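Local coordinates for protein putative cytochrome P450 YjiB (Bacillus subtilis subsp. subtilis, PDB 4RM4) that binds heme and, as a member of the cytochrome P450 family, probably acts as a monooxygenase that inserts oxygen from O2 into organic substrates, at residues Ser49-Asp54 with Leu311-Ser316; Leu65-Met70 with Ile292-Thr297; Val288-Ala293 with Gly307-Ala312. All blocks are in the same frame, centred on the assembly; numbering follows the deposited sequence.

Contact 1 (Ser49-Asp54 with Leu311-Ser316); sequences SVFLYD and LAFVAS
The rings of Phe51 and Phe313 lie side by side and point the same way, forming an offset stack with planes 12° apart and centroids separated by 4.7 Å. CE1 of Phe51 sits over the rim of one Phe313 face, 3.7 Å from Phe313 CD2. In both residues chi1 (-66° and -74°) puts CG beside its own backbone N. A flat ring at Phe51 serves two aromatic neighbours, for it also meets Trp29 edge-to-face. The backbones form a parallel pairing, 47-50 with 309-312, inside the mixed sheet of the P450 beta domain: Val50 N donates to Leu311 O at 2.8 Å, and Phe313 N returns a nearly straight bond to Val50 O. Serine suits position Ser316: its OG, also bonded to Arg34, donates to Phe51 O over 2.7 Å, satisfying a carbonyl beyond the last ladder bond. An alanine in place of Phe51 would probably leave one face of the Phe313 ring without its stacking partner and open a gap beside Ser316 CB. Against this tight part, stacked rings and hydroxyl bond, the Ser49 and Leu311 end is looser and partly exposed: Ser49 OG comes no closer than 3.6 Å to Phe313 CE2 and 3.9 Å to Leu311 CD1.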
loop_
_atom_site.group_PDB
_atom_site.type_symbol
_atom_site.label_atom_id
_atom_site.label_comp_id
_atom_site.label_asym_id
_atom_site.label_seq_id
_atom_site.Cartn_x
_atom_site.Cartn_y
_atom_site.Cartn_z
ATOM N N SER A 49 -8.082 -20.049 -1.674
ATOM C CA SER A 49 -6.823 -19.343 -1.444
ATOM C C SER A 49 -5.754 -19.879 -2.397
ATOM O O SER A 49 -5.622 -21.081 -2.586
ATOM C CB SER A 49 -6.378 -19.480 0.017
ATOM O OG SER A 49 -7.249 -18.741 0.856
ATOM N N VAL A 50 -5.009 -18.980 -3.024
ATOM C CA VAL A 50 -4.051 -19.368 -4.047
ATOM C C VAL A 50 -2.678 -18.831 -3.625
ATOM O O VAL A 50 -2.570 -17.672 -3.260
ATOM C CB VAL A 50 -4.469 -18.839 -5.441
ATOM C CG1 VAL A 50 -3.356 -19.044 -6.427
ATOM C CG2 VAL A 50 -5.736 -19.568 -5.919
ATOM N N PHE A 51 -1.648 -19.681 -3.643
ATOM C CA PHE A 51 -0.365 -19.343 -3.022
ATOM C C PHE A 51 0.870 -19.322 -3.939
ATOM O O PHE A 51 1.896 -18.756 -3.562
ATOM C CB PHE A 51 -0.078 -20.291 -1.843
ATOM C CG PHE A 51 -1.040 -20.137 -0.689
ATOM C CD1 PHE A 51 -0.802 -19.209 0.306
ATOM C CD2 PHE A 51 -2.183 -20.928 -0.606
ATOM C CE1 PHE A 51 -1.702 -19.057 1.374
ATOM C CE2 PHE A 51 -3.082 -20.781 0.450
ATOM C CZ PHE A 51 -2.837 -19.843 1.440
ATOM N N LEU A 52 0.790 -19.948 -5.114
ATOM C CA LEU A 52 1.949 -20.009 -6.012
ATOM C C LEU A 52 2.026 -18.792 -6.923
ATOM O O LEU A 52 1.006 -18.269 -7.359
ATOM C CB LEU A 52 1.919 -21.279 -6.878
ATOM C CG LEU A 52 2.095 -22.654 -6.225
ATOM C CD1 LEU A 52 1.957 -23.760 -7.255
ATOM C CD2 LEU A 52 3.447 -22.759 -5.525
ATOM N N TYR A 53 3.240 -18.352 -7.221
ATOM C CA TYR A 53 3.419 -17.171 -8.075
ATOM C C TYR A 53 2.622 -17.202 -9.402
ATOM O O TYR A 53 1.902 -16.261 -9.723
ATOM C CB TYR A 53 4.908 -16.939 -8.342
ATOM C CG TYR A 53 5.211 -15.699 -9.149
ATOM C CD1 TYR A 53 5.549 -14.496 -8.529
ATOM C CD2 TYR A 53 5.157 -15.733 -10.535
ATOM C CE1 TYR A 53 5.829 -13.353 -9.287
ATOM C CE2 TYR A 53 5.415 -14.617 -11.287
ATOM C CZ TYR A 53 5.753 -13.431 -10.668
ATOM O OH TYR A 53 6.024 -12.333 -11.456
ATOM N N ASP A 54 2.757 -18.259 -10.200
ATOM C CA ASP A 54 2.025 -18.282 -11.469
ATOM C C ASP A 54 0.501 -18.225 -11.278
ATOM O O ASP A 54 -0.212 -17.537 -12.017
ATOM C CB ASP A 54 2.426 -19.501 -12.319
ATOM C CG ASP A 54 3.873 -19.439 -12.782
ATOM O OD1 ASP A 54 4.473 -18.343 -12.740
ATOM O OD2 ASP A 54 4.409 -20.488 -13.195
ATOM N N LEU A 311 -8.883 -15.707 -2.962
ATOM C CA LEU A 311 -7.863 -14.895 -2.311
ATOM C C LEU A 311 -6.489 -15.201 -2.930
ATOM O O LEU A 311 -6.009 -16.325 -2.868
ATOM C CB LEU A 311 -7.850 -15.170 -0.806
ATOM C CG LEU A 311 -9.117 -14.813 -0.023
ATOM C CD1 LEU A 311 -8.971 -15.280 1.423
ATOM C CD2 LEU A 311 -9.385 -13.309 -0.074
ATOM N N ALA A 312 -5.864 -14.195 -3.536
ATOM C CA ALA A 312 -4.577 -14.388 -4.194
ATOM C C ALA A 312 -3.505 -13.764 -3.305
ATOM O O ALA A 312 -3.447 -12.549 -3.158
ATOM C CB ALA A 312 -4.590 -13.749 -5.580
ATOM N N PHE A 313 -2.699 -14.612 -2.684
ATOM C CA PHE A 313 -1.665 -14.184 -1.747
ATOM C C PHE A 313 -0.383 -13.709 -2.418
ATOM O O PHE A 313 0.550 -14.479 -2.612
ATOM C CB PHE A 313 -1.371 -15.325 -0.747
ATOM C CG PHE A 313 -2.450 -15.497 0.278
ATOM C CD1 PHE A 313 -2.353 -14.878 1.514
ATOM C CD2 PHE A 313 -3.587 -16.244 -0.005
ATOM C CE1 PHE A 313 -3.371 -14.996 2.452
ATOM C CE2 PHE A 313 -4.602 -16.375 0.932
ATOM C CZ PHE A 313 -4.499 -15.755 2.155
ATOM N N VAL A 314 -0.347 -12.434 -2.793
ATOM C CA VAL A 314 0.828 -11.873 -3.423
ATOM C C VAL A 314 2.026 -11.951 -2.472
ATOM O O VAL A 314 3.159 -12.082 -2.912
ATOM C CB VAL A 314 0.599 -10.424 -3.931
ATOM C CG1 VAL A 314 -0.454 -10.397 -5.061
ATOM C CG2 VAL A 314 0.181 -9.514 -2.801
ATOM N N ALA A 315 1.777 -11.946 -1.170
ATOM C CA ALA A 315 2.884 -12.096 -0.228
ATOM C C ALA A 315 3.547 -13.452 -0.379
ATOM O O ALA A 315 4.764 -13.553 -0.265
ATOM C CB ALA A 315 2.439 -11.880 1.203
ATOM N N SER A 316 2.743 -14.486 -0.633
ATOM C CA SER A 316 3.273 -15.836 -0.849
ATOM C C SER A 316 3.941 -15.956 -2.220
ATOM O O SER A 316 5.017 -16.558 -2.352
ATOM C CB SER A 316 2.152 -16.880 -0.703
ATOM O OG SER A 316 2.612 -18.203 -0.995
#

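Contact 2 (Leu65-Met70 with Ile292-Thr297); sequences LFSSCM and IAKRDT
With CG of Phe66 anti to the carbonyl carbon (chi1 -71°) and CG2 of Thr297 in the crowded position between its own backbone N and carbonyl carbon, ring and methyl meet: Phe66 CZ lies 3.9 Å from Thr297 CG2. The small methyl of Ala293 lets the ring lie close to the strand, with Phe66 CD1 3.9 Å from Ala293 CA. The side chains of Leu65 and Thr297 cross obliquely, Leu65 CD1 being 3.8 Å from Thr297 OG1. The backbones form a short antiparallel ladder. Ser67 and Ile292 are its hydrogen-bonded pair, N to O in both directions, and Lys294 N closes the ladder on Leu65 O with an almost straight bond of 174°. Ile292 CG1 packs on Met70 SD at 4.2 Å. Ser67 OG accepts from Cys69 N at 3.0 Å, an ST turn that bends the chain as it leaves the strand, and is also bonded to Asp85. CE of Lys294 packs on Ser67 CB at 3.7 Å; its amino group, modelled too close to Ser67 for its exact place to be trusted, bonds to Lys63 O. Strand 66-67 is an outermost strand of the mixed sheet in the P450 beta domain, laid against strand 289-293, with the Phe66 ring also touching Val310 of strand 309-312.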
loop_
_atom_site.group_PDB
_atom_site.type_symbol
_atom_site.label_atom_id
_atom_site.label_comp_id
_atom_site.label_asym_id
_atom_site.label_seq_id
_atom_site.Cartn_x
_atom_site.Cartn_y
_atom_site.Cartn_z
ATOM N N LEU A 65 -11.409 -13.338 -16.740
ATOM C CA LEU A 65 -11.907 -14.451 -15.935
ATOM C C LEU A 65 -12.176 -14.112 -14.469
ATOM O O LEU A 65 -12.949 -14.794 -13.806
ATOM C CB LEU A 65 -10.919 -15.630 -16.006
ATOM C CG LEU A 65 -10.883 -16.410 -17.322
ATOM C CD1 LEU A 65 -9.814 -17.474 -17.248
ATOM C CD2 LEU A 65 -12.235 -17.033 -17.609
ATOM N N PHE A 66 -11.540 -13.062 -13.957
ATOM C CA PHE A 66 -11.599 -12.786 -12.524
ATOM C C PHE A 66 -11.912 -11.315 -12.278
ATOM O O PHE A 66 -11.120 -10.446 -12.629
ATOM C CB PHE A 66 -10.279 -13.189 -11.832
ATOM C CG PHE A 66 -10.071 -14.671 -11.737
ATOM C CD1 PHE A 66 -10.760 -15.421 -10.796
ATOM C CD2 PHE A 66 -9.183 -15.313 -12.581
ATOM C CE1 PHE A 66 -10.569 -16.804 -10.718
ATOM C CE2 PHE A 66 -9.002 -16.688 -12.504
ATOM C CZ PHE A 66 -9.691 -17.419 -11.568
ATOM N N SER A 67 -13.094 -11.059 -11.710
ATOM C CA SER A 67 -13.638 -9.716 -11.506
ATOM C C SER A 67 -13.168 -9.048 -10.214
ATOM O O SER A 67 -12.881 -9.727 -9.228
ATOM C CB SER A 67 -15.169 -9.796 -11.502
ATOM O OG SER A 67 -15.786 -8.570 -11.136
ATOM N N SER A 68 -13.109 -7.713 -10.222
ATOM C CA SER A 68 -12.717 -6.974 -9.031
ATOM C C SER A 68 -13.936 -6.342 -8.378
ATOM O O SER A 68 -13.830 -5.685 -7.336
ATOM C CB SER A 68 -11.693 -5.873 -9.356
ATOM O OG SER A 68 -10.421 -6.397 -9.721
ATOM N N CYS A 69 -15.095 -6.539 -8.989
ATOM C CA CYS A 69 -16.327 -5.972 -8.441
ATOM C C CYS A 69 -16.765 -6.778 -7.221
ATOM O O CYS A 69 -17.124 -7.949 -7.337
ATOM C CB CYS A 69 -17.430 -5.937 -9.503
ATOM S SG CYS A 69 -18.669 -4.640 -9.210
ATOM N N MET A 70 -16.729 -6.151 -6.050
ATOM C CA MET A 70 -16.970 -6.861 -4.794
ATOM C C MET A 70 -18.370 -6.600 -4.246
ATOM O O MET A 70 -18.940 -5.536 -4.470
ATOM C CB MET A 70 -15.927 -6.465 -3.745
ATOM C CG MET A 70 -14.532 -6.914 -4.087
ATOM S SD MET A 70 -14.488 -8.705 -4.180
ATOM C CE MET A 70 -13.099 -8.930 -5.295
ATOM N N ILE A 292 -13.409 -12.321 -7.990
ATOM C CA ILE A 292 -14.546 -13.215 -8.161
ATOM C C ILE A 292 -14.437 -13.836 -9.539
ATOM O O ILE A 292 -14.206 -13.133 -10.514
ATOM C CB ILE A 292 -15.889 -12.459 -8.042
ATOM C CG1 ILE A 292 -15.992 -11.781 -6.685
ATOM C CG2 ILE A 292 -17.070 -13.411 -8.228
ATOM C CD1 ILE A 292 -16.049 -12.737 -5.546
ATOM N N ALA A 293 -14.597 -15.156 -9.609
ATOM C CA ALA A 293 -14.606 -15.866 -10.883
ATOM C C ALA A 293 -15.837 -15.464 -11.691
ATOM O O ALA A 293 -16.943 -15.536 -11.184
ATOM C CB ALA A 293 -14.619 -17.358 -10.632
ATOM N N LYS A 294 -15.633 -15.045 -12.941
ATOM C CA LYS A 294 -16.736 -14.653 -13.812
ATOM C C LYS A 294 -17.295 -15.869 -14.534
ATOM O O LYS A 294 -18.430 -15.845 -15.003
ATOM C CB LYS A 294 -16.256 -13.661 -14.869
ATOM C CG LYS A 294 -15.797 -12.318 -14.337
ATOM C CD LYS A 294 -15.327 -11.444 -15.502
ATOM C CE LYS A 294 -15.312 -9.972 -15.145
ATOM N NZ LYS A 294 -14.096 -9.610 -14.358
ATOM N N ARG A 295 -16.470 -16.908 -14.647
ATOM C CA ARG A 295 -16.858 -18.156 -15.298
ATOM C C ARG A 295 -16.220 -19.316 -14.557
ATOM O O ARG A 295 -15.211 -19.139 -13.878
ATOM C CB ARG A 295 -16.347 -18.193 -16.745
ATOM C CG ARG A 295 -16.863 -17.097 -17.671
ATOM C CD ARG A 295 -18.306 -17.338 -18.113
ATOM N NE ARG A 295 -18.487 -18.663 -18.703
ATOM C CZ ARG A 295 -18.441 -18.925 -20.007
ATOM N NH1 ARG A 295 -18.227 -17.949 -20.884
ATOM N NH2 ARG A 295 -18.616 -20.165 -20.438
ATOM N N ASP A 296 -16.791 -20.505 -14.706
ATOM C CA ASP A 296 -16.110 -21.713 -14.265
ATOM C C ASP A 296 -14.771 -21.765 -14.977
ATOM O O ASP A 296 -14.710 -21.590 -16.186
ATOM C CB ASP A 296 -16.906 -22.965 -14.636
ATOM C CG ASP A 296 -18.237 -23.058 -13.918
ATOM O OD1 ASP A 296 -18.497 -22.261 -12.991
ATOM O OD2 ASP A 296 -19.027 -23.953 -14.285
ATOM N N THR A 297 -13.699 -22.004 -14.229
ATOM C CA THR A 297 -12.380 -22.132 -14.830
ATOM C C THR A 297 -11.425 -22.816 -13.856
ATOM O O THR A 297 -11.734 -22.962 -12.678
ATOM C CB THR A 297 -11.811 -20.767 -15.254
ATOM O OG1 THR A 297 -10.654 -20.968 -16.076
ATOM C CG2 THR A 297 -11.437 -19.935 -14.039
#

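Contact 3 (Val288-Ala293 with Gly307-Ala312); sequences VLRRIA and GDMVLA. With HEM (protoporphyrin IX containing Fe), chain B.
Strands 289-293 and 309-312 run antiparallel, their axes 4.7 Å apart at closest approach and their directions 148° apart, and paired backbone bonds join Leu289 to Ala312 and Arg291 to Val310. Beyond them Gly307 N bonds to Ala293 O; Gly307 has phi 92°, and with its backbone angles a CB would be jammed against the preceding carbonyl O, which explains the glycine. On one face, Arg290 lies beside Leu311, whose CD2 is 3.5 Å from Arg290 CG and covers one face of the guanidinium towards its rim. Farther along, Ile292 CD1 presses on Met309 CE at 3.5 Å, a tight carbon pair reached by a methionine chain bent at chi2 and chi3.

On the other face, Arg291 and Leu289 reach the heme. Arg291 NH1 donates to O1A of a heme propionate at 2.9 Å, and Arg291 NH2 to O2A of the same group at 2.8 Å, a two-pronged grip with the carboxylate carbon at the guanidinium edge. NH1 also bonds to Arg290 O and NH2 to Val60 O, which helps fix the group's rotation; the positive charge probably stabilises the propionate as an anion. Leu289 adds an apolar touch, with CD2 3.8 Å from heme CBA. These two antiparallel strands lie inside the mixed sheet: strand 47-50 flanks 309-312, strand 66-67 flanks 289-293, and helix 53-61 packs on the face bearing Val310 and Ala312.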
loop_
_atom_site.group_PDB
_atom_site.type_symbol
_atom_site.label_atom_id
_atom_site.label_comp_id
_atom_site.label_asym_id
_atom_site.label_seq_id
_atom_site.Cartn_x
_atom_site.Cartn_y
_atom_site.Cartn_z
ATOM N N VAL A 288 -2.648 -9.840 0.304
ATOM C CA VAL A 288 -3.707 -10.644 -0.292
ATOM C C VAL A 288 -4.718 -9.786 -1.080
ATOM O O VAL A 288 -5.084 -8.682 -0.670
ATOM C CB VAL A 288 -4.381 -11.542 0.805
ATOM C CG1 VAL A 288 -5.070 -10.680 1.875
ATOM C CG2 VAL A 288 -5.352 -12.531 0.189
ATOM N N LEU A 289 -5.149 -10.289 -2.234
ATOM C CA LEU A 289 -6.035 -9.531 -3.099
ATOM C C LEU A 289 -7.216 -10.443 -3.441
ATOM O O LEU A 289 -7.039 -11.652 -3.565
ATOM C CB LEU A 289 -5.283 -9.117 -4.365
ATOM C CG LEU A 289 -4.087 -8.175 -4.256
ATOM C CD1 LEU A 289 -3.472 -7.967 -5.647
ATOM C CD2 LEU A 289 -4.489 -6.824 -3.658
ATOM N N ARG A 290 -8.411 -9.868 -3.546
ATOM C CA ARG A 290 -9.625 -10.639 -3.809
ATOM C C ARG A 290 -10.097 -10.521 -5.264
ATOM O O ARG A 290 -10.002 -9.462 -5.882
ATOM C CB ARG A 290 -10.754 -10.168 -2.877
ATOM C CG ARG A 290 -10.458 -10.286 -1.385
ATOM C CD ARG A 290 -11.605 -9.704 -0.561
ATOM N NE ARG A 290 -11.366 -9.809 0.876
ATOM C CZ ARG A 290 -11.841 -10.784 1.645
ATOM N NH1 ARG A 290 -12.589 -11.744 1.119
ATOM N NH2 ARG A 290 -11.571 -10.798 2.944
ATOM N N ARG A 291 -10.592 -11.628 -5.810
ATOM C CA ARG A 291 -11.278 -11.620 -7.098
ATOM C C ARG A 291 -12.510 -12.511 -7.033
ATOM O O ARG A 291 -12.651 -13.349 -6.136
ATOM C CB ARG A 291 -10.354 -12.106 -8.226
ATOM C CG ARG A 291 -9.094 -11.247 -8.456
ATOM C CD ARG A 291 -9.472 -9.944 -9.135
ATOM N NE ARG A 291 -8.327 -9.173 -9.613
ATOM C CZ ARG A 291 -7.676 -8.267 -8.888
ATOM N NH1 ARG A 291 -8.043 -8.040 -7.636
ATOM N NH2 ARG A 291 -6.650 -7.601 -9.411
ATOM N N ILE A 292 -13.409 -12.321 -7.990
ATOM C CA ILE A 292 -14.546 -13.215 -8.161
ATOM C C ILE A 292 -14.437 -13.836 -9.539
ATOM O O ILE A 292 -14.206 -13.133 -10.514
ATOM C CB ILE A 292 -15.889 -12.459 -8.042
ATOM C CG1 ILE A 292 -15.992 -11.781 -6.685
ATOM C CG2 ILE A 292 -17.070 -13.411 -8.228
ATOM C CD1 ILE A 292 -16.049 -12.737 -5.546
ATOM N N ALA A 293 -14.597 -15.156 -9.609
ATOM C CA ALA A 293 -14.606 -15.866 -10.883
ATOM C C ALA A 293 -15.837 -15.464 -11.691
ATOM O O ALA A 293 -16.943 -15.536 -11.184
ATOM C CB ALA A 293 -14.619 -17.358 -10.632
ATOM N N GLY A 307 -18.676 -17.262 -9.828
ATOM C CA GLY A 307 -19.176 -16.651 -8.621
ATOM C C GLY A 307 -18.362 -16.919 -7.371
ATOM O O GLY A 307 -18.612 -16.289 -6.351
ATOM N N ASP A 308 -17.397 -17.841 -7.442
ATOM C CA ASP A 308 -16.557 -18.169 -6.283
ATOM C C ASP A 308 -15.583 -17.044 -5.964
ATOM O O ASP A 308 -15.027 -16.430 -6.867
ATOM C CB ASP A 308 -15.753 -19.440 -6.537
ATOM C CG ASP A 308 -16.562 -20.700 -6.302
ATOM O OD1 ASP A 308 -17.799 -20.607 -6.154
ATOM O OD2 ASP A 308 -15.954 -21.784 -6.272
ATOM N N MET A 309 -15.361 -16.797 -4.677
ATOM C CA MET A 309 -14.391 -15.799 -4.249
ATOM C C MET A 309 -13.007 -16.450 -4.178
ATOM O O MET A 309 -12.883 -17.602 -3.784
ATOM C CB MET A 309 -14.783 -15.241 -2.885
ATOM C CG MET A 309 -13.698 -14.433 -2.204
ATOM S SD MET A 309 -13.778 -12.701 -2.640
ATOM C CE MET A 309 -15.457 -12.305 -2.165
ATOM N N VAL A 310 -11.979 -15.718 -4.608
ATOM C CA VAL A 310 -10.603 -16.218 -4.593
ATOM C C VAL A 310 -9.689 -15.218 -3.898
ATOM O O VAL A 310 -9.734 -14.027 -4.190
ATOM C CB VAL A 310 -10.059 -16.423 -6.022
ATOM C CG1 VAL A 310 -8.610 -16.898 -5.983
ATOM C CG2 VAL A 310 -10.941 -17.410 -6.800
ATOM N N LEU A 311 -8.883 -15.707 -2.962
ATOM C CA LEU A 311 -7.863 -14.895 -2.311
ATOM C C LEU A 311 -6.489 -15.201 -2.930
ATOM O O LEU A 311 -6.009 -16.325 -2.868
ATOM C CB LEU A 311 -7.850 -15.170 -0.806
ATOM C CG LEU A 311 -9.117 -14.813 -0.023
ATOM C CD1 LEU A 311 -8.971 -15.280 1.423
ATOM C CD2 LEU A 311 -9.385 -13.309 -0.074
ATOM N N ALA A 312 -5.864 -14.195 -3.536
ATOM C CA ALA A 312 -4.577 -14.388 -4.194
ATOM C C ALA A 312 -3.505 -13.764 -3.305
ATOM O O ALA A 312 -3.447 -12.549 -3.158
ATOM C CB ALA A 312 -4.590 -13.749 -5.580
HETATM C CHA HEM B . -3.989 -0.579 -6.417
HETATM C CHB HEM B . -0.475 -2.024 -3.424
HETATM C CHC HEM B . 0.528 2.621 -2.335
HETATM C CHD HEM B . -3.308 4.045 -4.931
HETATM C C1A HEM B . -3.098 -1.382 -5.735
HETATM C C2A HEM B . -2.944 -2.816 -5.881
HETATM C C3A HEM B . -1.974 -3.216 -5.056
HETATM C C4A HEM B . -1.468 -2.052 -4.368
HETATM C CMA HEM B . -1.464 -4.671 -4.859
HETATM C CAA HEM B . -3.749 -3.733 -6.835
HETATM C CBA HEM B . -5.110 -4.058 -6.247
HETATM C CGA HEM B . -5.792 -5.173 -7.006
HETATM O O1A HEM B . -6.892 -5.576 -6.550
HETATM O O2A HEM B . -5.249 -5.650 -8.036
HETATM C C1B HEM B . 0.104 -0.888 -2.914
HETATM C C2B HEM B . 1.315 -0.857 -2.115
HETATM C C3B HEM B . 1.573 0.420 -1.802
HETATM C C4B HEM B . 0.562 1.251 -2.411
HETATM C CMB HEM B . 2.119 -2.110 -1.706
HETATM C CAB HEM B . 2.747 1.022 -0.996
HETATM C CBB HEM B . 3.876 0.333 -0.824
HETATM C C1C HEM B . -0.399 3.407 -2.968
HETATM C C2C HEM B . -0.433 4.857 -2.971
HETATM C C3C HEM B . -1.496 5.233 -3.693
HETATM C C4C HEM B . -2.160 4.050 -4.165
HETATM C CMC HEM B . 0.615 5.737 -2.257
HETATM C CAC HEM B . -2.029 6.648 -4.025
HETATM C CBC HEM B . -1.626 7.767 -3.415
HETATM C C1D HEM B . -3.860 2.943 -5.545
HETATM C C2D HEM B . -5.039 2.990 -6.362
HETATM C C3D HEM B . -5.263 1.548 -6.836
HETATM C C4D HEM B . -4.182 0.777 -6.252
HETATM C CMD HEM B . -5.879 4.239 -6.687
HETATM C CAD HEM B . -6.399 1.044 -7.757
HETATM C CBD HEM B . -5.891 1.101 -9.200
HETATM C CGD HEM B . -6.923 0.516 -10.136
HETATM O O1D HEM B . -6.810 0.763 -11.368
HETATM O O2D HEM B . -7.853 -0.164 -9.631
HETATM N NA HEM B . -2.181 -0.957 -4.793
HETATM N NB HEM B . -0.325 0.422 -3.061
HETATM N NC HEM B . -1.472 2.940 -3.703
HETATM N ND HEM B . -3.384 1.645 -5.511
HETATM FE FE HEM B . -1.752 1.013 -4.395
HETATM O O HOH W 1 -3.120 0.454 -2.456
#

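In the fold
The three contacts are neighbouring seams of one mixed sheet: across it, after the outermost strand 39-42, come 47-50, 309-312, 289-293 and 66-67. Contact 3 lies between the others, sharing Leu311 and Ala312 with contact 1 and Ile292 and Ala293 with contact 2; its centre is about 11 Å from that of contact 1 and about 7 Å from that of contact 2. Contacts 1 and 2 do not touch, their nearest atoms being about 7 Å apart. Along the chain, contact 2 is nested inside the loop closed by contact 1, whereas contact 3 joins strands neighbouring in the sheet but separated in the chain by strands 297-299 and 302-304. Early and late parts of the chain thereby meet beside the heme.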